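Local coordinates for protein beta 1-3 glucanase (Clostridium beijerinckii NCIMB 8052, PDB 5H4E) that probably hydrolyses beta-1,3-glucans, as a beta-1,3-glucanase domain of glycoside hydrolase family 64, at residues A[215-218]-A[219-222]; A[279-283]-A[284-288]. All coordinates share one frame; numbering follows the deposited sequence.

Interaction 1 of 2, residues A[215-218]-A[219-222]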
ATOM      1  N   THR A 215     -16.445  -4.847  -1.507  1.00 21.84           N
ATOM      2  CA  THR A 215     -17.805  -4.828  -0.990  1.00 20.90           C
ATOM      3  C   THR A 215     -17.962  -4.135   0.361  1.00 22.43           C
ATOM      4  O   THR A 215     -19.035  -4.201   0.976  1.00 21.48           O
ATOM      5  CB  THR A 215     -18.333  -6.251  -0.863  1.00 21.62           C
ATOM      6  OG1 THR A 215     -17.431  -7.023  -0.056  1.00 21.97           O
ATOM      7  CG2 THR A 215     -18.445  -6.889  -2.250  1.00 21.81           C
ATOM      8  N   PHE A 216     -16.912  -3.467   0.823  1.00 18.77           N
ATOM      9  CA  PHE A 216     -16.946  -2.876   2.155  1.00 22.43           C
ATOM     10  C   PHE A 216     -17.000  -1.355   2.108  1.00 19.97           C
ATOM     11  O   PHE A 216     -16.890  -0.683   3.140  1.00 19.81           O
ATOM     12  CB  PHE A 216     -15.739  -3.339   2.978  1.00 20.89           C
ATOM     13  CG  PHE A 216     -15.797  -4.793   3.400  1.00 19.92           C
ATOM     14  CD1 PHE A 216     -15.687  -5.812   2.465  1.00 18.05           C
ATOM     15  CD2 PHE A 216     -15.937  -5.131   4.739  1.00 22.37           C
ATOM     16  CE1 PHE A 216     -15.721  -7.140   2.846  1.00 20.20           C
ATOM     17  CE2 PHE A 216     -15.979  -6.467   5.140  1.00 22.03           C
ATOM     18  CZ  PHE A 216     -15.866  -7.477   4.198  1.00 17.40           C
ATOM     19  N   THR A 217     -17.183  -0.807   0.911  1.00 18.93           N
ATOM     20  CA  THR A 217     -17.433   0.614   0.777  1.00 21.71           C
ATOM     21  C   THR A 217     -18.818   0.929   1.333  1.00 26.32           C
ATOM     22  O   THR A 217     -19.619   0.021   1.598  1.00 23.17           O
ATOM     23  CB  THR A 217     -17.352   1.084  -0.689  1.00 22.51           C
ATOM     24  OG1 THR A 217     -18.455   0.537  -1.414  1.00 25.08           O
ATOM     25  CG2 THR A 217     -16.052   0.625  -1.334  1.00 26.44           C
ATOM     26  N   ALA A 218     -19.103   2.219   1.484  1.00 26.14           N
ATOM     27  CA  ALA A 218     -20.288   2.677   2.191  1.00 25.17           C
ATOM     28  C   ALA A 218     -21.563   2.268   1.474  1.00 26.89           C
ATOM     29  O   ALA A 218     -22.625   2.167   2.079  1.00 26.13           O
ATOM     30  CB  ALA A 218     -20.237   4.201   2.373  1.00 25.37           C
ATOM     31  N   SER A 219     -21.456   2.010   0.177  1.00 28.27           N
ATOM     32  CA  SER A 219     -22.647   1.714  -0.610  1.00 27.73           C
ATOM     33  C   SER A 219     -22.854   0.218  -0.833  1.00 30.33           C
ATOM     34  O   SER A 219     -23.851  -0.190  -1.432  1.00 29.11           O
ATOM     35  CB  SER A 219     -22.572   2.443  -1.960  1.00 30.36           C
ATOM     36  OG  SER A 219     -21.383   2.100  -2.655  1.00 34.30           O
ATOM     37  N   GLN A 220     -21.925  -0.604  -0.343  1.00 25.42           N
ATOM     38  CA  GLN A 220     -21.977  -2.039  -0.620  1.00 24.30           C
ATOM     39  C   GLN A 220     -22.523  -2.866   0.553  1.00 21.69           C
ATOM     40  O   GLN A 220     -22.772  -2.334   1.628  1.00 23.73           O
ATOM     41  CB  GLN A 220     -20.586  -2.535  -1.006  1.00 23.18           C
ATOM     42  CG  GLN A 220     -20.091  -1.985  -2.321  1.00 24.95           C
ATOM     43  CD  GLN A 220     -20.617  -2.789  -3.482  1.00 25.33           C
ATOM     44  OE1 GLN A 220     -20.432  -4.010  -3.539  1.00 26.15           O
ATOM     45  NE2 GLN A 220     -21.301  -2.126  -4.399  1.00 30.05           N
ATOM     46  N   ALA A 221     -22.684  -4.169   0.328  1.00 21.10           N
ATOM     47  CA  ALA A 221     -23.310  -5.069   1.297  1.00 22.05           C
ATOM     48  C   ALA A 221     -22.668  -5.053   2.684  1.00 23.83           C
ATOM     49  O   ALA A 221     -23.362  -5.157   3.695  1.00 23.57           O
ATOM     50  CB  ALA A 221     -23.302  -6.494   0.748  1.00 25.24           C
ATOM     51  N   ASN A 222     -21.348  -4.921   2.737  1.00 21.38           N
ATOM     52  CA  ASN A 222     -20.626  -5.007   4.008  1.00 21.10           C
ATOM     53  C   ASN A 222     -20.203  -3.656   4.573  1.00 22.02           C
ATOM     54  O   ASN A 222     -19.215  -3.555   5.319  1.00 20.32           O
ATOM     55  CB  ASN A 222     -19.398  -5.903   3.844  1.00 22.05           C
ATOM     56  CG  ASN A 222     -19.744  -7.258   3.257  1.00 23.24           C
ATOM     57  OD1 ASN A 222     -19.214  -7.648   2.214  1.00 23.06           O
ATOM     58  ND2 ASN A 222     -20.635  -7.986   3.922  1.00 19.36           N
TER

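Interaction 2 of 2, residues A[279-283]-A[284-288]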
ATOM      1  N   THR A 279     -16.897   2.070   9.359  1.00 20.30           N
ATOM      2  CA  THR A 279     -16.269   0.862   8.845  1.00 20.69           C
ATOM      3  C   THR A 279     -15.235   1.220   7.772  1.00 22.20           C
ATOM      4  O   THR A 279     -14.158   0.618   7.709  1.00 18.86           O
ATOM      5  CB  THR A 279     -17.346  -0.121   8.306  1.00 20.30           C
ATOM      6  OG1 THR A 279     -17.947  -0.807   9.415  1.00 20.15           O
ATOM      7  CG2 THR A 279     -16.758  -1.163   7.364  1.00 18.27           C
ATOM      8  N   GLN A 280     -15.548   2.223   6.954  1.00 18.54           N
ATOM      9  CA  GLN A 280     -14.637   2.613   5.877  1.00 21.13           C
ATOM     10  C   GLN A 280     -13.383   3.255   6.447  1.00 20.34           C
ATOM     11  O   GLN A 280     -12.293   3.036   5.948  1.00 19.88           O
ATOM     12  CB  GLN A 280     -15.312   3.576   4.891  1.00 20.48           C
ATOM     13  CG  GLN A 280     -16.405   2.934   4.046  1.00 20.05           C
ATOM     14  CD  GLN A 280     -17.625   2.570   4.862  1.00 21.67           C
ATOM     15  OE1 GLN A 280     -18.148   3.398   5.616  1.00 23.56           O
ATOM     16  NE2 GLN A 280     -18.068   1.327   4.744  1.00 20.40           N
ATOM     17  N   GLU A 281     -13.531   4.045   7.506  1.00 19.25           N
ATOM     18  CA  GLU A 281     -12.372   4.696   8.088  1.00 18.17           C
ATOM     19  C   GLU A 281     -11.425   3.687   8.735  1.00 18.73           C
ATOM     20  O   GLU A 281     -10.204   3.871   8.718  1.00 20.08           O
ATOM     21  CB  GLU A 281     -12.809   5.758   9.097  1.00 19.10           C
ATOM     22  CG  GLU A 281     -13.254   7.031   8.395  1.00 22.36           C
ATOM     23  CD  GLU A 281     -13.970   8.013   9.297  1.00 27.53           C
ATOM     24  OE1 GLU A 281     -14.598   7.581  10.285  1.00 25.54           O
ATOM     25  OE2 GLU A 281     -13.912   9.228   9.005  1.00 25.79           O
ATOM     26  N   VAL A 282     -11.981   2.624   9.308  1.00 19.46           N
ATOM     27  CA  VAL A 282     -11.143   1.548   9.838  1.00 19.54           C
ATOM     28  C   VAL A 282     -10.357   0.883   8.707  1.00 17.76           C
ATOM     29  O   VAL A 282      -9.127   0.775   8.760  1.00 18.39           O
ATOM     30  CB  VAL A 282     -11.991   0.503  10.591  1.00 19.14           C
ATOM     31  CG1 VAL A 282     -11.205  -0.808  10.825  1.00 16.17           C
ATOM     32  CG2 VAL A 282     -12.478   1.088  11.908  1.00 17.85           C
ATOM     33  N   LEU A 283     -11.068   0.468   7.667  1.00 17.78           N
ATOM     34  CA  LEU A 283     -10.454  -0.263   6.560  1.00 19.09           C
ATOM     35  C   LEU A 283      -9.442   0.561   5.792  1.00 21.21           C
ATOM     36  O   LEU A 283      -8.415   0.032   5.334  1.00 21.03           O
ATOM     37  CB  LEU A 283     -11.542  -0.768   5.609  1.00 19.65           C
ATOM     38  CG  LEU A 283     -12.402  -1.852   6.243  1.00 19.50           C
ATOM     39  CD1 LEU A 283     -13.611  -2.137   5.391  1.00 16.97           C
ATOM     40  CD2 LEU A 283     -11.565  -3.118   6.451  1.00 18.38           C
ATOM     41  N   LEU A 284      -9.703   1.860   5.679  1.00 21.12           N
ATOM     42  CA  LEU A 284      -8.879   2.723   4.834  1.00 18.69           C
ATOM     43  C   LEU A 284      -7.871   3.573   5.591  1.00 21.73           C
ATOM     44  O   LEU A 284      -6.897   4.049   5.008  1.00 23.46           O
ATOM     45  CB  LEU A 284      -9.777   3.631   4.004  1.00 18.54           C
ATOM     46  CG  LEU A 284     -10.676   2.888   3.018  1.00 20.49           C
ATOM     47  CD1 LEU A 284     -11.676   3.848   2.378  1.00 22.66           C
ATOM     48  CD2 LEU A 284      -9.855   2.181   1.963  1.00 20.27           C
ATOM     49  N   GLY A 285      -8.101   3.783   6.880  1.00 19.22           N
ATOM     50  CA  GLY A 285      -7.177   4.554   7.690  1.00 21.44           C
ATOM     51  C   GLY A 285      -7.242   6.045   7.402  1.00 24.01           C
ATOM     52  O   GLY A 285      -6.306   6.784   7.699  1.00 25.19           O
ATOM     53  N   ASN A 286      -8.352   6.488   6.822  1.00 19.73           N
ATOM     54  CA  ASN A 286      -8.489   7.890   6.455  1.00 24.49           C
ATOM     55  C   ASN A 286      -9.523   8.586   7.338  1.00 26.29           C
ATOM     56  O   ASN A 286      -9.784   8.128   8.441  1.00 20.46           O
ATOM     57  CB  ASN A 286      -8.847   8.014   4.974  1.00 27.07           C
ATOM     58  CG  ASN A 286     -10.178   7.391   4.635  1.00 24.38           C
ATOM     59  OD1 ASN A 286     -10.794   6.706   5.447  1.00 21.62           O
ATOM     60  ND2 ASN A 286     -10.626   7.616   3.417  1.00 29.93           N
ATOM     61  N   GLY A 287     -10.094   9.697   6.877  1.00 26.71           N
ATOM     62  CA  GLY A 287     -11.124  10.367   7.654  1.00 25.60           C
ATOM     63  C   GLY A 287     -10.597  10.845   8.996  1.00 24.16           C
ATOM     64  O   GLY A 287      -9.606  11.578   9.048  1.00 22.48           O
ATOM     65  N   ILE A 288     -11.226  10.406  10.087  1.00 25.66           N
ATOM     66  CA  ILE A 288     -10.812  10.849  11.415  1.00 26.95           C
ATOM     67  C   ILE A 288      -9.434  10.305  11.789  1.00 24.64           C
ATOM     68  O   ILE A 288      -8.770  10.832  12.685  1.00 25.19           O
ATOM     69  CB  ILE A 288     -11.852  10.460  12.508  1.00 26.43           C
ATOM     70  CG1 ILE A 288     -11.852   8.956  12.792  1.00 22.38           C
ATOM     71  CG2 ILE A 288     -13.241  10.921  12.098  1.00 25.93           C
ATOM     72  CD1 ILE A 288     -12.868   8.566  13.883  1.00 26.45           C
TER

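Interaction 1 of 2, residues A[215-218]-A[219-222]
Asn222 lays its CB on one face of the Phe216 ring. The methylene carbon sits over the ring centre: Asn222 CB is 3.6 Å from the Phe216 centroid and 8° off the ring normal. This is a CH-pi contact. The ring and the amide plane of Asn222 are 38° apart, so the amide is tilted against the ring and is not stacked flat on it. The first torsion of Asn222 sets where this amide goes, beyond the CB that meets the ring: CG stands beside the backbone N, opposite the carbonyl carbon. The Phe216 ring also meets Phe197 with its plane inclined, and Tyr225 in an edge-to-face pair. Asn222 touches Glu196 of the short helix 195-198 as well.

Two backbone bonds close the chain on itself. Thr217 to Gln220 is a type I beta turn, in which Gln220 N gives a hydrogen bond to Thr217 O at 3.1 Å. The donor stands above the carbonyl plane. Further out, Asn222 N binds Thr215 O at 3.0 Å, coming in nearly end-on to the carbonyl. This second bond ties residues 215 and 222 together at the two ends of the loop.

Gln220 lies against Thr215 and Thr217, side by side with Thr217 and at about a right angle to Thr215. Gln220 CB lies 3.0 Å from Thr215 O. Gln220 CG lies 3.1 Å from Thr217 OG1. The chain then bends at chi2 (-84°), which turns the amide back across Thr215. There Gln220 OE1 comes 3.7 Å from Thr215 CG2.

The chemistry is thus mixed. Main-chain hydrogen bonds set the shape of a surface loop, while one aliphatic carbon and the buried Phe216 ring hold its ends by dispersion and weak CH-pi attraction.

Interaction 2 of 2, residues A[279-283]-A[284-288]
Glu281 spans the turn from the helix to Ile288. One hydrogen bond is accepted by a side chain: Ile288 N donates to Glu281 OE2 at 3.1 Å, meeting it from well above the carboxylate plane. The other carboxylate oxygen, Glu281 OE1, accepts a bond from Ser278 N, so each oxygen takes a backbone N-H.

Two backbone hydrogen bonds finish helix 279-284. Leu284 N binds Gln280 O at 2.9 Å, and Gly285 N binds Glu281 O at 2.8 Å. Gly285 then leaves the helix with positive phi (74°), a conformation that favours glycine.

The remaining contacts are van der Waals. Glu281 CG lies 3.6 Å from Asn286 O. The carboxylate and the Asn286 amide planes are 83° apart, almost perpendicular. Gly287 CA comes within 3.3 Å of Glu281 OE2, on the same side of the carboxylate plane as Ile288 N. Ile288 crosses the Glu281 chain at about a right angle, and its CG2 is 3.6 Å from Glu281 OE2.

One carboxylate therefore ties the chain just before the helix to the chain just after it. The two backbone N-H groups, one on each oxygen, fix its rotation.

In the fold
Interaction 1 is a surface contact, its centre about 20 Å from that of the chain. Interaction 2 is partly buried, its centre about 14 Å from that of the chain. The centres of the two contacts are about 13 Å apart and they meet directly. Gln280 NE2 of helix 279-284 probably bonds to Phe216 O, and Leu283 CD1 packs on Phe216 CB. The loop before helix 227-236 is thus fastened to helix 279-284, which in turn packs through Val282 and Leu283 on helix 294-309. Interaction 1 shapes a turn, interaction 2 the exit of a helix. Interaction 1 adds an aromatic face to its backbone bonds, whereas interaction 2 adds a carboxylate.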